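Local coordinates for protein BA_2500 (Bacillus anthracis, PDB 4GUC) that is of unknown function but forms a small, beta-rich domain of a family placed in the immunoglobulin-like E-set clan, at residues V54-L59 with G98-V103; R71-Y76 with F87-T92; D24-L29 with N109-G114; V31-H36 with S115-K120. All coordinates share one frame; numbering follows the deposited sequence. Where two conformers were deposited one is given.

Overall arrangement
All four contacts concern the strands of one small domain, and their chemistry follows depth. Contact 1 is the buried core, an antiparallel ladder with its centre about 5 Å from that of the chain. Contact 2 shares the sheet through strand 69-76, but its segments meet by side chains and one water rather than by a ladder. Contacts 3 and 4 both use strand 109-119, which neighbours strand 98-106 of contact 1; their centres are about 17 Å apart, and each adds a short parallel partner to it. Contact 3 combines three backbone bonds with aromatic rings. Contact 4, the most peripheral, adds a salt bridge, a carboxylate acceptor and water.

Contact 1. Residues V54-L59 with G98-V103; sequences VKIYQL and GTYVAV
Tyr57 and Val101 form one hydrogen-bonded pair and Lys55 and Val103 another in an antiparallel ladder whose local axes approach to 4.5 Å, with N-to-C directions 146° apart. Each pair is closed by two backbone bonds; Tyr57 N reaches Val101 O at 2.9 Å and Val101 N returns to Tyr57 O at 2.8 Å. Between them Ile56 and Ala102 make a non-hydrogen-bonded pair. Further along, Leu59 N binds Thr99 O, and a water accepts from Thr99 N while donating to Leu59 O.

The polar side-chain link is Gln58 to Tyr100. With Gln58 CG anti to the backbone N (chi1 -178°) and the chain extended beyond it, CG lies over one face of the Tyr100 ring, 4.1 Å from the centroid and displaced toward the rim, a CH-pi contact. NE2 then donates to Tyr100 OH at 3.1 Å, the hydroxyl lying close to the amide plane although amide and ring planes stand 82° apart. Gln58 OE1 pairs with Ser60 OG, and Tyr100 OH also bonds to Asn96 O.

Apolar contacts divide between the two faces. Ile56 CG2 meets Tyr100 CD2 at 3.9 Å on one; on the other, Val103 CG2 approaches Tyr57 CD2 at 3.9 Å. The hydroxyl of Tyr57 and the amine of Lys55 both end on the carboxylate of Asp9.

Strand 69-76 pairs with the other edge of 54-59 and strand 109-119 flanks 98-103, placing this ladder inside the sheet, while helix 16-22 covers Val101 and Val103.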
loop_
_atom_site.group_PDB
_atom_site.type_symbol
_atom_site.label_atom_id
_atom_site.label_comp_id
_atom_site.label_asym_id
_atom_site.label_seq_id
_atom_site.Cartn_x
_atom_site.Cartn_y
_atom_site.Cartn_z
ATOM N N VAL A 54 1.688 0.004 -6.576
ATOM C CA VAL A 54 1.490 0.025 -5.127
ATOM C C VAL A 54 0.627 1.222 -4.711
ATOM O O VAL A 54 0.780 2.319 -5.246
ATOM C CB VAL A 54 2.844 0.119 -4.374
ATOM C CG1 VAL A 54 2.642 0.469 -2.867
ATOM C CG2 VAL A 54 3.657 -1.132 -4.582
ATOM N N LYS A 55 -0.329 1.004 -3.829
ATOM C CA LYS A 55 -1.128 2.059 -3.274
ATOM C C LYS A 55 -0.956 2.077 -1.761
ATOM O O LYS A 55 -0.774 1.025 -1.133
ATOM C CB LYS A 55 -2.622 1.828 -3.552
ATOM C CG LYS A 55 -3.088 2.105 -4.961
ATOM C CD LYS A 55 -4.530 1.730 -5.214
ATOM C CE LYS A 55 -4.947 2.039 -6.624
ATOM N NZ LYS A 55 -6.364 1.558 -6.777
ATOM N N ILE A 56 -0.969 3.277 -1.190
ATOM C CA ILE A 56 -0.961 3.512 0.232
ATOM C C ILE A 56 -2.405 3.930 0.592
ATOM O O ILE A 56 -2.916 4.909 0.043
ATOM C CB ILE A 56 0.040 4.585 0.692
ATOM C CG1 ILE A 56 1.484 4.159 0.346
ATOM C CG2 ILE A 56 -0.121 4.831 2.189
ATOM C CD1 ILE A 56 2.573 5.137 0.777
ATOM N N TYR A 57 -3.054 3.149 1.449
ATOM C CA TYR A 57 -4.386 3.441 1.929
ATOM C C TYR A 57 -4.366 3.758 3.419
ATOM O O TYR A 57 -3.574 3.201 4.182
ATOM C CB TYR A 57 -5.295 2.215 1.820
ATOM C CG TYR A 57 -5.635 1.658 0.441
ATOM C CD1 TYR A 57 -6.810 2.028 -0.203
ATOM C CD2 TYR A 57 -4.848 0.700 -0.181
ATOM C CE1 TYR A 57 -7.174 1.486 -1.436
ATOM C CE2 TYR A 57 -5.195 0.162 -1.405
ATOM C CZ TYR A 57 -6.365 0.534 -2.024
ATOM O OH TYR A 57 -6.658 -0.078 -3.213
ATOM N N GLN A 58 -5.264 4.642 3.851
ATOM C CA GLN A 58 -5.440 4.937 5.248
ATOM C C GLN A 58 -6.575 4.019 5.749
ATOM O O GLN A 58 -7.565 3.778 5.056
ATOM C CB GLN A 58 -5.866 6.394 5.461
ATOM C CG GLN A 58 -6.009 6.762 6.910
ATOM C CD GLN A 58 -6.635 8.129 7.110
ATOM O OE1 GLN A 58 -7.852 8.206 7.279
ATOM N NE2 GLN A 58 -5.867 9.177 6.954
ATOM N N LEU A 59 -6.421 3.485 6.958
ATOM C CA LEU A 59 -7.431 2.625 7.575
ATOM C C LEU A 59 -8.231 3.522 8.544
ATOM O O LEU A 59 -7.684 3.971 9.572
ATOM C CB LEU A 59 -6.760 1.439 8.301
ATOM C CG LEU A 59 -7.674 0.473 9.076
ATOM C CD1 LEU A 59 -8.797 -0.058 8.256
ATOM C CD2 LEU A 59 -6.880 -0.683 9.653
ATOM N N GLY A 98 -2.138 8.624 11.515
ATOM C CA GLY A 98 -3.090 7.528 11.631
ATOM C C GLY A 98 -2.472 6.219 11.202
ATOM O O GLY A 98 -1.243 6.093 11.191
ATOM N N THR A 99 -3.328 5.257 10.867
ATOM C CA THR A 99 -2.921 3.914 10.467
ATOM C C THR A 99 -3.097 3.754 8.971
ATOM O O THR A 99 -4.115 4.156 8.404
ATOM C CB THR A 99 -3.722 2.860 11.241
ATOM O OG1 THR A 99 -3.501 3.058 12.646
ATOM C CG2 THR A 99 -3.334 1.447 10.866
ATOM N N TYR A 100 -2.090 3.166 8.321
ATOM C CA TYR A 100 -2.047 2.973 6.862
ATOM C C TYR A 100 -1.607 1.589 6.473
ATOM O O TYR A 100 -1.171 0.835 7.337
ATOM C CB TYR A 100 -1.056 3.995 6.284
ATOM C CG TYR A 100 -1.523 5.435 6.396
ATOM C CD1 TYR A 100 -1.384 6.152 7.572
ATOM C CD2 TYR A 100 -2.087 6.083 5.303
ATOM C CE1 TYR A 100 -1.830 7.479 7.688
ATOM C CE2 TYR A 100 -2.525 7.400 5.401
ATOM C CZ TYR A 100 -2.408 8.092 6.603
ATOM O OH TYR A 100 -2.838 9.417 6.681
ATOM N N VAL A 101 -1.738 1.270 5.186
ATOM C CA VAL A 101 -1.283 -0.024 4.677
ATOM C C VAL A 101 -0.883 0.124 3.237
ATOM O O VAL A 101 -1.496 0.897 2.496
ATOM C CB VAL A 101 -2.340 -1.169 4.823
ATOM C CG1 VAL A 101 -3.620 -0.868 4.085
ATOM C CG2 VAL A 101 -1.756 -2.539 4.399
ATOM N N ALA A 102 0.199 -0.558 2.838
ATOM C CA ALA A 102 0.670 -0.549 1.462
ATOM C C ALA A 102 0.215 -1.853 0.812
ATOM O O ALA A 102 0.425 -2.951 1.357
ATOM C CB ALA A 102 2.190 -0.400 1.370
ATOM N N VAL A 103 -0.400 -1.725 -0.363
ATOM C CA VAL A 103 -0.925 -2.849 -1.114
ATOM C C VAL A 103 -0.383 -2.826 -2.531
ATOM O O VAL A 103 -0.326 -1.757 -3.143
ATOM C CB VAL A 103 -2.491 -2.781 -1.185
ATOM C CG1 VAL A 103 -3.092 -3.909 -1.998
ATOM C CG2 VAL A 103 -3.075 -2.755 0.234
HETATM O O HOH W 1 -6.123 6.098 10.592
#

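Contact 2. Residues R71-Y76 with F87-T92; sequences RYKTIY and FVTPIT
Ile75 and Thr89 meet where the main mixed sheet faces the two-stranded sheet 39-45/84-90, a layering consistent with the immunoglobulin-like sandwich of the E-set clan. No direct hydrogen bond joins the segments, and the local strand axes come no nearer than 6.4 Å, so side chains fill the interval. Ile75 CD1 presses on Thr89 CG2 at 3.4 Å, tighter than usual van der Waals contact. Thr89 CG2 sits between its own backbone N and carbonyl carbon, while OG1, anti to the N (chi1 -157°), turns to Lys73, whose CE passes at 3.7 Å from Thr89 OG1. Strand 69-76 carries a classic beta bulge at its Lys73 end, Tyr72 and Lys73 both facing Ile56 of strand 53-59.

The other branch of Ile75 serves the neighbouring residues: CG2 touches Phe87 CB at 3.9 Å and approaches Val88 N. At the opposite end of the segment from the bulge, Ile75 O lies at the edge of the Phe87 ring, near its plane, 3.5 Å from Phe87 CD1. One water bridges the two backbones near this end, donating to Tyr76 O at 2.7 Å and accepting from Val88 N at 2.9 Å. Phe40 and Val42 of strand 39-45 pack against Ile75 and Phe87 respectively.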
loop_
_atom_site.group_PDB
_atom_site.type_symbol
_atom_site.label_atom_id
_atom_site.label_comp_id
_atom_site.label_asym_id
_atom_site.label_seq_id
_atom_site.Cartn_x
_atom_site.Cartn_y
_atom_site.Cartn_z
ATOM N N ARG A 71 -7.783 5.411 -0.314
ATOM C CA ARG A 71 -6.554 5.633 -1.064
ATOM C C ARG A 71 -5.941 7.007 -0.867
ATOM O O ARG A 71 -6.611 8.018 -1.033
ATOM C CB ARG A 71 -6.810 5.417 -2.564
ATOM C CG ARG A 71 -5.492 5.413 -3.395
ATOM C CD ARG A 71 -5.706 5.321 -4.882
ATOM N NE ARG A 71 -6.424 6.479 -5.415
ATOM C CZ ARG A 71 -7.733 6.532 -5.702
ATOM N NH1 ARG A 71 -8.525 5.473 -5.567
ATOM N NH2 ARG A 71 -8.260 7.661 -6.162
ATOM N N TYR A 72 -4.676 7.045 -0.460
ATOM C CA TYR A 72 -3.915 8.288 -0.300
ATOM C C TYR A 72 -2.898 8.483 -1.410
ATOM O O TYR A 72 -2.545 9.628 -1.730
ATOM C CB TYR A 72 -3.233 8.392 1.091
ATOM C CG TYR A 72 -4.103 9.112 2.098
ATOM C CD1 TYR A 72 -5.339 8.601 2.481
ATOM C CD2 TYR A 72 -3.679 10.302 2.675
ATOM C CE1 TYR A 72 -6.154 9.282 3.372
ATOM C CE2 TYR A 72 -4.476 10.973 3.607
ATOM C CZ TYR A 72 -5.701 10.458 3.948
ATOM O OH TYR A 72 -6.514 11.121 4.864
ATOM N N LYS A 73 -2.387 7.407 -1.991
ATOM C CA LYS A 73 -1.382 7.547 -3.045
ATOM C C LYS A 73 -1.303 6.325 -3.914
ATOM O O LYS A 73 -1.450 5.213 -3.414
ATOM C CB LYS A 73 0.004 7.752 -2.413
ATOM C CG LYS A 73 1.074 8.330 -3.331
ATOM C CD LYS A 73 0.773 9.787 -3.681
ATOM C CE LYS A 73 1.791 10.394 -4.625
ATOM N NZ LYS A 73 1.460 11.839 -4.877
ATOM N N THR A 74 -1.056 6.523 -5.213
ATOM C CA THR A 74 -0.854 5.434 -6.193
ATOM C C THR A 74 0.604 5.643 -6.617
ATOM O O THR A 74 1.000 6.749 -7.023
ATOM C CB THR A 74 -1.779 5.521 -7.406
ATOM O OG1 THR A 74 -3.125 5.454 -6.941
ATOM C CG2 THR A 74 -1.489 4.368 -8.340
ATOM N N ILE A 75 1.411 4.598 -6.525
ATOM C CA ILE A 75 2.834 4.674 -6.832
ATOM C C ILE A 75 3.204 3.696 -7.953
ATOM O O ILE A 75 2.935 2.476 -7.883
ATOM C CB ILE A 75 3.680 4.303 -5.588
ATOM C CG1 ILE A 75 3.172 4.986 -4.303
ATOM C CG2 ILE A 75 5.162 4.606 -5.848
ATOM C CD1 ILE A 75 3.953 4.567 -3.017
ATOM N N TYR A 76 3.815 4.214 -9.012
ATOM C CA TYR A 76 4.275 3.380 -10.128
ATOM C C TYR A 76 5.721 2.984 -9.959
ATOM O O TYR A 76 6.450 3.590 -9.194
ATOM C CB TYR A 76 4.029 4.067 -11.472
ATOM C CG TYR A 76 2.563 4.038 -11.844
ATOM C CD1 TYR A 76 2.087 3.047 -12.695
ATOM C CD2 TYR A 76 1.668 4.940 -11.322
ATOM C CE1 TYR A 76 0.760 2.979 -13.042
ATOM C CE2 TYR A 76 0.308 4.881 -11.662
ATOM C CZ TYR A 76 -0.123 3.887 -12.518
ATOM O OH TYR A 76 -1.451 3.792 -12.885
ATOM N N PHE A 87 9.242 1.234 -5.731
ATOM C CA PHE A 87 8.108 2.128 -5.402
ATOM C C PHE A 87 8.562 3.119 -4.341
ATOM O O PHE A 87 8.864 2.720 -3.213
ATOM C CB PHE A 87 6.901 1.278 -4.963
ATOM C CG PHE A 87 6.516 0.217 -5.996
ATOM C CD1 PHE A 87 5.698 0.533 -7.084
ATOM C CD2 PHE A 87 7.029 -1.057 -5.934
ATOM C CE1 PHE A 87 5.403 -0.394 -8.033
ATOM C CE2 PHE A 87 6.718 -2.000 -6.915
ATOM C CZ PHE A 87 5.915 -1.681 -7.961
ATOM N N VAL A 88 8.606 4.391 -4.730
ATOM C CA VAL A 88 9.124 5.449 -3.874
ATOM C C VAL A 88 8.191 6.643 -3.762
ATOM O O VAL A 88 7.699 7.145 -4.782
ATOM C CB VAL A 88 10.468 5.995 -4.505
ATOM C CG1 VAL A 88 11.100 7.054 -3.599
ATOM C CG2 VAL A 88 11.467 4.873 -4.736
ATOM N N THR A 89 7.896 7.089 -2.545
ATOM C CA THR A 89 7.064 8.279 -2.420
ATOM C C THR A 89 7.373 8.955 -1.069
ATOM O O THR A 89 7.583 8.262 -0.077
ATOM C CB THR A 89 5.550 7.947 -2.588
ATOM O OG1 THR A 89 4.832 9.106 -2.995
ATOM C CG2 THR A 89 4.934 7.389 -1.316
ATOM N N PRO A 90 7.405 10.314 -1.021
ATOM C CA PRO A 90 7.677 10.987 0.241
ATOM C C PRO A 90 6.497 10.992 1.202
ATOM O O PRO A 90 5.337 11.117 0.765
ATOM C CB PRO A 90 7.973 12.436 -0.185
ATOM C CG PRO A 90 7.254 12.601 -1.454
ATOM C CD PRO A 90 7.254 11.254 -2.138
ATOM N N ILE A 91 6.780 10.847 2.498
ATOM C CA ILE A 91 5.722 10.920 3.504
ATOM C C ILE A 91 5.622 12.407 3.917
ATOM O O ILE A 91 6.402 12.918 4.746
ATOM C CB ILE A 91 5.972 10.002 4.704
ATOM C CG1 ILE A 91 6.152 8.559 4.235
ATOM C CG2 ILE A 91 4.816 10.097 5.706
ATOM C CD1 ILE A 91 5.001 7.989 3.459
ATOM N N THR A 92 4.660 13.090 3.309
ATOM C CA THR A 92 4.413 14.504 3.551
ATOM C C THR A 92 3.298 14.676 4.583
ATOM O O THR A 92 2.725 13.694 5.056
ATOM C CB THR A 92 3.950 15.180 2.246
ATOM O OG1 THR A 92 2.676 14.632 1.870
ATOM C CG2 THR A 92 4.965 14.947 1.129
HETATM O O HOH W 2 8.219 4.907 -7.599
#

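Contact 3. Residues D24-L29 with N109-G114; sequences DFIEEL and NYYYGG
Phe25 turns the edge of its ring to the Gly113-Gly114 backbone: Gly113 C lies in the ring plane, and Gly113 O is 3.5 Å from Phe25 CE1. One face of the same ring carries Glu27 N from its own segment, 4.0 Å above the plane and offset toward the rim. The Tyr112 ring receives Asp24 O at its edge, near the plane, and its CE2 touches Phe25 CB at 3.8 Å. Tyr112 OH bonds to His20 ND1 beyond the segments. Asp24 and Tyr111 run side by side, pointing the same way, with carboxylate and ring planes 78° apart; their side chains come closest at Asp24 CB and Tyr111 CD1, 3.7 Å apart. The Tyr111 side chain also lies about 3 Å, at its nearest atom, from a bound glycerol, probably carried over from crystallisation.

The backbones between them form a short parallel ladder, with Asp24 and Tyr111 on one face and Phe25 and Tyr112 on the other. Three bonds define it: Asp24 N to Tyr110 O, Tyr112 N to Asp24 O and Ile26 N to Tyr112 O, each 3.0 Å. The first two donors are tilted out of the carbonyl plane, whereas Ile26 N lies nearly in line with the Tyr112 carbonyl (C=O...N 167°).

After Ile26 the chain leaves the ladder in a 3-10 turn closed by Leu29 N to Ile26 O. The turn brings Leu29 CB to 3.5 Å from Gly113 CA and lays Leu29 CD1 against the Tyr112 backbone. Ile26 CD1 packs on Tyr111 CB, and Ile44 of strand 39-45 touches both Ile26 and Leu29.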
loop_
_atom_site.group_PDB
_atom_site.type_symbol
_atom_site.label_atom_id
_atom_site.label_comp_id
_atom_site.label_asym_id
_atom_site.label_seq_id
_atom_site.Cartn_x
_atom_site.Cartn_y
_atom_site.Cartn_z
ATOM N N ASP A 24 -1.723 -11.714 -0.037
ATOM C CA ASP A 24 -0.516 -12.333 0.481
ATOM C C ASP A 24 0.383 -11.325 1.145
ATOM O O ASP A 24 0.705 -10.292 0.588
ATOM C CB ASP A 24 0.292 -13.003 -0.628
ATOM C CG ASP A 24 -0.234 -14.376 -1.025
ATOM O OD1 ASP A 24 -1.282 -14.855 -0.529
ATOM O OD2 ASP A 24 0.464 -15.006 -1.843
ATOM N N PHE A 25 0.794 -11.610 2.365
ATOM C CA PHE A 25 1.717 -10.754 3.066
ATOM C C PHE A 25 3.132 -10.953 2.536
ATOM O O PHE A 25 3.587 -12.096 2.370
ATOM C CB PHE A 25 1.731 -11.022 4.563
ATOM C CG PHE A 25 2.861 -10.324 5.262
ATOM C CD1 PHE A 25 2.845 -8.958 5.435
ATOM C CD2 PHE A 25 3.918 -11.031 5.776
ATOM C CE1 PHE A 25 3.898 -8.314 6.042
ATOM C CE2 PHE A 25 4.965 -10.377 6.390
ATOM C CZ PHE A 25 4.935 -9.011 6.534
ATOM N N ILE A 26 3.825 -9.842 2.245
ATOM C CA ILE A 26 5.208 -9.880 1.786
ATOM C C ILE A 26 6.052 -8.910 2.612
ATOM O O ILE A 26 5.697 -7.744 2.809
ATOM C CB ILE A 26 5.384 -9.738 0.270
ATOM C CG1 ILE A 26 4.836 -8.434 -0.239
ATOM C CG2 ILE A 26 4.758 -10.963 -0.435
ATOM C CD1 ILE A 26 5.143 -8.223 -1.744
ATOM N N GLU A 27 7.166 -9.391 3.131
ATOM C CA GLU A 27 8.027 -8.557 3.990
ATOM C C GLU A 27 8.632 -7.337 3.340
ATOM O O GLU A 27 8.859 -6.324 4.025
ATOM C CB GLU A 27 9.062 -9.455 4.704
ATOM C CG GLU A 27 8.330 -10.428 5.670
ATOM C CD GLU A 27 9.184 -11.428 6.435
ATOM O OE1 GLU A 27 10.421 -11.221 6.521
ATOM O OE2 GLU A 27 8.570 -12.413 6.974
ATOM N N GLU A 28 8.794 -7.369 2.016
ATOM C CA GLU A 28 9.356 -6.228 1.293
ATOM C C GLU A 28 8.433 -5.010 1.390
ATOM O O GLU A 28 8.881 -3.869 1.185
ATOM C CB GLU A 28 9.659 -6.552 -0.182
ATOM C CG GLU A 28 10.702 -7.621 -0.441
ATOM C CD GLU A 28 10.289 -9.035 -0.046
ATOM O OE1 GLU A 28 9.071 -9.289 0.121
ATOM O OE2 GLU A 28 11.190 -9.906 0.065
ATOM N N LEU A 29 7.135 -5.236 1.643
ATOM C CA LEU A 29 6.202 -4.124 1.797
ATOM C C LEU A 29 6.024 -3.635 3.234
ATOM O O LEU A 29 5.335 -2.642 3.496
ATOM C CB LEU A 29 4.811 -4.456 1.256
ATOM C CG LEU A 29 4.613 -4.463 -0.240
ATOM C CD1 LEU A 29 3.249 -5.065 -0.626
ATOM C CD2 LEU A 29 4.724 -3.006 -0.744
ATOM N N ASN A 109 -3.529 -10.687 -8.772
ATOM C CA ASN A 109 -3.201 -10.971 -7.381
ATOM C C ASN A 109 -2.849 -9.741 -6.571
ATOM O O ASN A 109 -2.384 -8.730 -7.099
ATOM C CB ASN A 109 -2.034 -11.970 -7.364
ATOM C CG ASN A 109 -2.390 -13.305 -8.036
ATOM O OD1 ASN A 109 -3.520 -13.798 -7.926
ATOM N ND2 ASN A 109 -1.440 -13.865 -8.765
ATOM N N TYR A 110 -3.036 -9.850 -5.266
ATOM C CA TYR A 110 -2.767 -8.770 -4.343
ATOM C C TYR A 110 -1.827 -9.186 -3.226
ATOM O O TYR A 110 -1.900 -10.313 -2.738
ATOM C CB TYR A 110 -4.051 -8.236 -3.731
ATOM C CG TYR A 110 -4.958 -7.568 -4.745
ATOM C CD1 TYR A 110 -4.847 -6.224 -5.027
ATOM C CD2 TYR A 110 -5.931 -8.283 -5.409
ATOM C CE1 TYR A 110 -5.697 -5.615 -5.926
ATOM C CE2 TYR A 110 -6.751 -7.693 -6.328
ATOM C CZ TYR A 110 -6.613 -6.341 -6.591
ATOM O OH TYR A 110 -7.469 -5.708 -7.482
ATOM N N TYR A 111 -0.992 -8.233 -2.827
ATOM C CA TYR A 111 0.024 -8.362 -1.779
ATOM C C TYR A 111 -0.026 -7.188 -0.834
ATOM O O TYR A 111 -0.508 -6.111 -1.242
ATOM C CB TYR A 111 1.411 -8.416 -2.431
ATOM C CG TYR A 111 1.504 -9.529 -3.453
ATOM C CD1 TYR A 111 1.932 -10.786 -3.087
ATOM C CD2 TYR A 111 1.110 -9.330 -4.777
ATOM C CE1 TYR A 111 1.964 -11.850 -4.026
ATOM C CE2 TYR A 111 1.142 -10.361 -5.707
ATOM C CZ TYR A 111 1.578 -11.601 -5.334
ATOM O OH TYR A 111 1.613 -12.618 -6.289
ATOM N N TYR A 112 0.375 -7.349 0.423
ATOM C CA TYR A 112 0.343 -6.215 1.346
ATOM C C TYR A 112 1.460 -6.350 2.357
ATOM O O TYR A 112 2.049 -7.423 2.481
ATOM C CB TYR A 112 -1.039 -6.075 1.996
ATOM C CG TYR A 112 -1.357 -7.077 3.064
ATOM C CD1 TYR A 112 -1.717 -6.683 4.368
ATOM C CD2 TYR A 112 -1.281 -8.444 2.810
ATOM C CE1 TYR A 112 -1.977 -7.631 5.363
ATOM C CE2 TYR A 112 -1.554 -9.367 3.789
ATOM C CZ TYR A 112 -1.874 -8.965 5.069
ATOM O OH TYR A 112 -2.133 -9.942 6.006
ATOM N N GLY A 113 1.760 -5.269 3.069
ATOM C CA GLY A 113 2.827 -5.257 4.064
ATOM C C GLY A 113 2.367 -5.105 5.505
ATOM O O GLY A 113 3.202 -4.923 6.406
ATOM N N GLY A 114 1.061 -5.284 5.725
ATOM C CA GLY A 114 0.444 -5.129 7.029
ATOM C C GLY A 114 0.307 -3.655 7.399
ATOM O O GLY A 114 1.030 -2.788 6.890
#

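Contact 4. Residues V31-H36 with S115-K120; sequences VGDLKH and SFKISK
Val31 CG2 sits over the centre of the Phe116 ring, 4.0 Å from the centroid and only 4° off its normal, a CH-pi contact. Leu34 CD1 reaches Phe116 CE2 obliquely at 4.1 Å, so the apolar contacts gather at this end, where Gly32 O comes closest, 3.4 Å from Phe116 CB. Farther along, the His36 ring crosses Ile118 at about a right angle, with Ser119 O over the ring centre, 3.8 Å above its plane; His36 NE2 bonds to Tyr95 O.

The solvent side, with exposed Asp33, Lys35 and Lys117, is polar. Asp33 OD1 takes Lys117 N at 2.9 Å, the donor standing 46° out of the carboxylate plane. Lys35, bent at chi3 and chi4, brings NZ to Lys120 OXT at 2.8 Å, a salt bridge to the chain's C-terminal carboxylate. A water lying in the His36 ring plane at its edge joins ND1 to Lys120 O.

Between these two sides runs the backbone: Leu34 N to Lys117 O (2.8 Å), Ser119 N to Leu34 O and His36 N to Ser119 O. These bonds pair Leu34 with Ile118 and Lys35 with Ser119 in parallel, resembling the pairing of an early edge strand with the last strand in immunoglobulin-like folds.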
loop_
_atom_site.group_PDB
_atom_site.type_symbol
_atom_site.label_atom_id
_atom_site.label_comp_id
_atom_site.label_asym_id
_atom_site.label_seq_id
_atom_site.Cartn_x
_atom_site.Cartn_y
_atom_site.Cartn_z
ATOM N N VAL A 31 7.288 -1.724 5.896
ATOM C CA VAL A 31 8.162 -0.595 6.150
ATOM C C VAL A 31 8.286 -0.125 7.594
ATOM O O VAL A 31 9.195 0.626 7.937
ATOM C CB VAL A 31 7.697 0.626 5.237
ATOM C CG1 VAL A 31 7.787 0.209 3.748
ATOM C CG2 VAL A 31 6.259 1.095 5.536
ATOM N N GLY A 32 7.330 -0.546 8.408
ATOM C CA GLY A 32 7.322 -0.163 9.806
ATOM C C GLY A 32 6.673 1.198 9.896
ATOM O O GLY A 32 6.204 1.745 8.907
ATOM N N ASP A 33 6.675 1.772 11.084
ATOM C CA ASP A 33 6.063 3.086 11.292
ATOM C C ASP A 33 6.902 4.174 10.649
ATOM O O ASP A 33 8.149 4.118 10.660
ATOM C CB ASP A 33 5.901 3.384 12.762
ATOM C CG ASP A 33 4.963 2.416 13.467
ATOM O OD1 ASP A 33 4.117 1.738 12.823
ATOM O OD2 ASP A 33 5.090 2.345 14.709
ATOM N N LEU A 34 6.224 5.168 10.088
ATOM C CA LEU A 34 6.898 6.290 9.409
ATOM C C LEU A 34 6.479 7.634 10.008
ATOM O O LEU A 34 5.423 7.733 10.659
ATOM C CB LEU A 34 6.567 6.255 7.902
ATOM C CG LEU A 34 6.961 4.980 7.134
ATOM C CD1 LEU A 34 6.528 5.033 5.679
ATOM C CD2 LEU A 34 8.464 4.783 7.241
ATOM N N LYS A 35 7.327 8.643 9.837
ATOM C CA LYS A 35 7.063 9.997 10.314
ATOM C C LYS A 35 7.103 10.960 9.139
ATOM O O LYS A 35 7.726 10.666 8.117
ATOM C CB LYS A 35 8.116 10.441 11.328
ATOM C CG LYS A 35 8.027 9.773 12.685
ATOM C CD LYS A 35 9.208 10.167 13.571
ATOM C CE LYS A 35 9.344 11.678 13.831
ATOM N NZ LYS A 35 8.462 12.201 14.931
ATOM N N HIS A 36 6.397 12.083 9.251
ATOM C CA HIS A 36 6.448 13.093 8.198
ATOM C C HIS A 36 7.926 13.423 7.982
ATOM O O HIS A 36 8.661 13.640 8.954
ATOM C CB HIS A 36 5.685 14.384 8.542
ATOM C CG HIS A 36 4.207 14.196 8.713
ATOM N ND1 HIS A 36 3.455 14.902 9.635
ATOM C CD2 HIS A 36 3.358 13.317 8.127
ATOM C CE1 HIS A 36 2.190 14.521 9.547
ATOM N NE2 HIS A 36 2.113 13.531 8.666
ATOM N N SER A 115 -0.585 -3.339 8.320
ATOM C CA SER A 115 -0.743 -1.964 8.724
ATOM C C SER A 115 0.486 -1.368 9.431
ATOM O O SER A 115 1.296 -2.081 10.010
ATOM C CB SER A 115 -1.970 -1.867 9.625
ATOM O OG SER A 115 -1.811 -2.673 10.777
ATOM N N PHE A 116 0.593 -0.040 9.411
ATOM C CA PHE A 116 1.673 0.701 10.061
ATOM C C PHE A 116 1.163 2.092 10.392
ATOM O O PHE A 116 0.127 2.514 9.877
ATOM C CB PHE A 116 2.951 0.808 9.195
ATOM C CG PHE A 116 2.761 1.499 7.856
ATOM C CD1 PHE A 116 2.337 0.784 6.750
ATOM C CD2 PHE A 116 3.044 2.857 7.694
ATOM C CE1 PHE A 116 2.158 1.394 5.534
ATOM C CE2 PHE A 116 2.839 3.466 6.463
ATOM C CZ PHE A 116 2.427 2.696 5.371
ATOM N N LYS A 117 1.851 2.804 11.273
ATOM C CA LYS A 117 1.441 4.140 11.633
ATOM C C LYS A 117 2.260 5.230 10.939
ATOM O O LYS A 117 3.426 5.023 10.596
ATOM C CB LYS A 117 1.659 4.379 13.134
ATOM C CG LYS A 117 0.881 3.530 14.093
ATOM C CD LYS A 117 -0.621 3.762 14.044
ATOM C CE LYS A 117 -1.335 3.073 15.238
ATOM N NZ LYS A 117 -1.044 1.609 15.358
ATOM N N ILE A 118 1.597 6.350 10.657
ATOM C CA ILE A 118 2.244 7.551 10.141
ATOM C C ILE A 118 1.984 8.564 11.269
ATOM O O ILE A 118 0.848 8.757 11.686
ATOM C CB ILE A 118 1.747 8.062 8.783
ATOM C CG1 ILE A 118 2.158 7.053 7.720
ATOM C CG2 ILE A 118 2.368 9.439 8.488
ATOM C CD1 ILE A 118 1.730 7.373 6.292
ATOM N N SER A 119 3.047 9.190 11.757
ATOM C CA SER A 119 2.948 10.182 12.840
ATOM C C SER A 119 3.608 11.495 12.458
ATOM O O SER A 119 4.356 11.556 11.487
ATOM C CB SER A 119 3.605 9.630 14.110
ATOM O OG SER A 119 4.952 9.287 13.850
ATOM N N LYS A 120 3.339 12.542 13.235
ATOM C CA LYS A 120 3.922 13.854 12.975
ATOM C C LYS A 120 5.430 13.791 13.227
ATOM O O LYS A 120 6.199 14.584 12.663
ATOM C CB LYS A 120 3.308 14.960 13.843
ATOM C CG LYS A 120 1.830 15.187 13.586
ATOM C CD LYS A 120 1.339 16.483 14.231
ATOM C CE LYS A 120 -0.125 16.792 13.853
ATOM N NZ LYS A 120 -1.141 15.821 14.344
ATOM O OXT LYS A 120 5.909 12.965 14.015
HETATM O O HOH W 3 4.981 6.686 13.286
HETATM O O HOH W 4 4.810 16.870 11.119
#